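Local coordinates for dally-like protein (Drosophila melanogaster, PDB 3ODN), which is a glypican, probably serving as a cell-surface heparan sulfate proteoglycan, whose protein core takes part in hedgehog signaling, at residues 247-252 with 425-430. The protein carries 2 engineered substitutions. Numbering follows the deposited sequence.
Sequences YCVNVI and SVCSNE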
loop_
_atom_site.group_PDB
_atom_site.type_symbol
_atom_site.label_atom_id
_atom_site.label_comp_id
_atom_site.label_asym_id
_atom_site.label_seq_id
_atom_site.Cartn_x
_atom_site.Cartn_y
_atom_site.Cartn_z
ATOM N N TYR A 247 -1.437 -13.389 -33.955
ATOM C CA TYR A 247 -1.108 -14.805 -33.814
ATOM C C TYR A 247 -0.205 -14.958 -32.561
ATOM O O TYR A 247 -0.561 -15.675 -31.623
ATOM C CB TYR A 247 -0.423 -15.305 -35.110
ATOM C CG TYR A 247 0.145 -16.713 -35.077
ATOM C CD1 TYR A 247 -0.466 -17.722 -34.326
ATOM C CD2 TYR A 247 1.255 -17.057 -35.846
ATOM C CE1 TYR A 247 0.045 -19.021 -34.307
ATOM C CE2 TYR A 247 1.771 -18.351 -35.833
ATOM C CZ TYR A 247 1.160 -19.330 -35.067
ATOM O OH TYR A 247 1.650 -20.613 -35.074
ATOM N N CYS A 248 0.935 -14.243 -32.564
ATOM C CA CYS A 248 1.961 -14.133 -31.520
ATOM C C CYS A 248 1.337 -13.770 -30.163
ATOM O O CYS A 248 1.714 -14.355 -29.155
ATOM C CB CYS A 248 3.017 -13.108 -31.947
ATOM S SG CYS A 248 4.346 -12.839 -30.743
ATOM N N VAL A 249 0.386 -12.809 -30.156
ATOM C CA VAL A 249 -0.323 -12.318 -28.960
ATOM C C VAL A 249 -1.184 -13.412 -28.329
ATOM O O VAL A 249 -1.036 -13.654 -27.128
ATOM C CB VAL A 249 -1.065 -10.972 -29.209
ATOM C CG1 VAL A 249 -2.072 -10.653 -28.103
ATOM C CG2 VAL A 249 -0.070 -9.837 -29.353
ATOM N N ASN A 250 -2.020 -14.112 -29.150
ATOM C CA ASN A 250 -2.885 -15.232 -28.752
ATOM C C ASN A 250 -2.081 -16.381 -28.201
ATOM O O ASN A 250 -2.478 -16.944 -27.178
ATOM C CB ASN A 250 -3.788 -15.708 -29.900
ATOM C CG ASN A 250 -5.142 -15.030 -29.978
ATOM O OD1 ASN A 250 -5.543 -14.250 -29.105
ATOM N ND2 ASN A 250 -5.895 -15.328 -31.021
ATOM N N VAL A 251 -0.929 -16.699 -28.828
ATOM C CA VAL A 251 -0.020 -17.764 -28.383
ATOM C C VAL A 251 0.524 -17.403 -27.010
ATOM O O VAL A 251 0.349 -18.183 -26.070
ATOM C CB VAL A 251 1.099 -18.086 -29.423
ATOM C CG1 VAL A 251 2.269 -18.859 -28.813
ATOM C CG2 VAL A 251 0.533 -18.815 -30.638
ATOM N N ILE A 252 1.111 -16.193 -26.876
ATOM C CA ILE A 252 1.689 -15.729 -25.606
ATOM C C ILE A 252 0.663 -15.578 -24.462
ATOM O O ILE A 252 0.994 -15.918 -23.325
ATOM C CB ILE A 252 2.752 -14.600 -25.776
ATOM C CG1 ILE A 252 3.886 -15.111 -26.698
ATOM C CG2 ILE A 252 3.343 -14.184 -24.423
ATOM C CD1 ILE A 252 4.662 -14.109 -27.368
ATOM N N SER A 425 4.410 -6.750 -25.259
ATOM C CA SER A 425 5.817 -6.419 -25.006
ATOM C C SER A 425 6.730 -7.469 -25.704
ATOM O O SER A 425 7.601 -7.089 -26.502
ATOM C CB SER A 425 6.087 -6.339 -23.500
ATOM O OG SER A 425 7.442 -6.053 -23.189
ATOM N N VAL A 426 6.451 -8.780 -25.475
ATOM C CA VAL A 426 7.156 -9.918 -26.088
ATOM C C VAL A 426 7.166 -9.850 -27.645
ATOM O O VAL A 426 8.232 -9.979 -28.253
ATOM C CB VAL A 426 6.620 -11.295 -25.588
ATOM C CG1 VAL A 426 7.487 -12.445 -26.095
ATOM C CG2 VAL A 426 6.526 -11.342 -24.070
ATOM N N CYS A 427 5.995 -9.629 -28.272
ATOM C CA CYS A 427 5.857 -9.615 -29.735
ATOM C C CYS A 427 6.508 -8.448 -30.469
ATOM O O CYS A 427 6.857 -8.592 -31.638
ATOM C CB CYS A 427 4.398 -9.795 -30.149
ATOM S SG CYS A 427 3.644 -11.329 -29.549
ATOM N N SER A 428 6.618 -7.291 -29.809
ATOM C CA SER A 428 7.165 -6.043 -30.344
ATOM C C SER A 428 8.696 -5.992 -30.353
ATOM O O SER A 428 9.273 -5.157 -31.055
ATOM C CB SER A 428 6.625 -4.869 -29.537
ATOM O OG SER A 428 7.090 -4.931 -28.196
ATOM N N ASN A 429 9.340 -6.863 -29.555
ATOM C CA ASN A 429 10.785 -6.963 -29.383
ATOM C C ASN A 429 11.549 -7.442 -30.618
ATOM O O ASN A 429 11.075 -8.335 -31.321
ATOM C CB ASN A 429 11.108 -7.864 -28.198
ATOM C CG ASN A 429 12.270 -7.340 -27.415
ATOM O OD1 ASN A 429 12.125 -6.406 -26.618
ATOM N ND2 ASN A 429 13.461 -7.867 -27.694
ATOM N N GLU A 430 12.777 -6.891 -30.822
ATOM C CA GLU A 430 13.727 -7.199 -31.916
ATOM C C GLU A 430 13.964 -8.716 -32.068
ATOM O O GLU A 430 14.287 -9.196 -33.156
ATOM C CB GLU A 430 15.072 -6.464 -31.695
ATOM C CG GLU A 430 14.952 -4.945 -31.590
ATOM C CD GLU A 430 16.131 -4.220 -30.965
ATOM O OE1 GLU A 430 16.950 -3.655 -31.727
ATOM O OE2 GLU A 430 16.215 -4.180 -29.715
#
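Cys248 and Cys427 form a disulfide between two short helices, 245-255 and 422-428, and the side chains beside it illustrate how a covalent link is sealed into an apolar interface. SG of Cys248 and SG of Cys427 lie 2.0 Å apart, with a chi3 of -99°, a left-handed twist close to the relaxed value. SG of Cys248 is anti to its backbone N (chi1 179°) and SG of Cys427 lies beside its own N, which brings the two sulfurs together across a separation of 6.2 Å between CA of Cys248 and CA of Cys427.

Apolar groups from helix 245-255 line the bridge. CD1 of Ile252, one turn on from Cys248, reaches SG of Cys427 at 3.7 Å and CG1 of Val426 at 3.5 Å, while CG2 of Val249 approaches the same sulfur more loosely, at 4.0 Å. All five residues are buried. Further out, Leu62 of the long helix 48-106 touches both Ile252 and Val426, and Met230 of helix 222-231 packs on Cys248. On helix 422-428, Cys427 O accepts a hydrogen bond from Ser434 OG.

Such disulfide cross-linking of helices typifies the cysteine-rich end of the elongated, all-helical glypican core, where Cys244-Cys442 and Cys223-Cys255 provide further bridges.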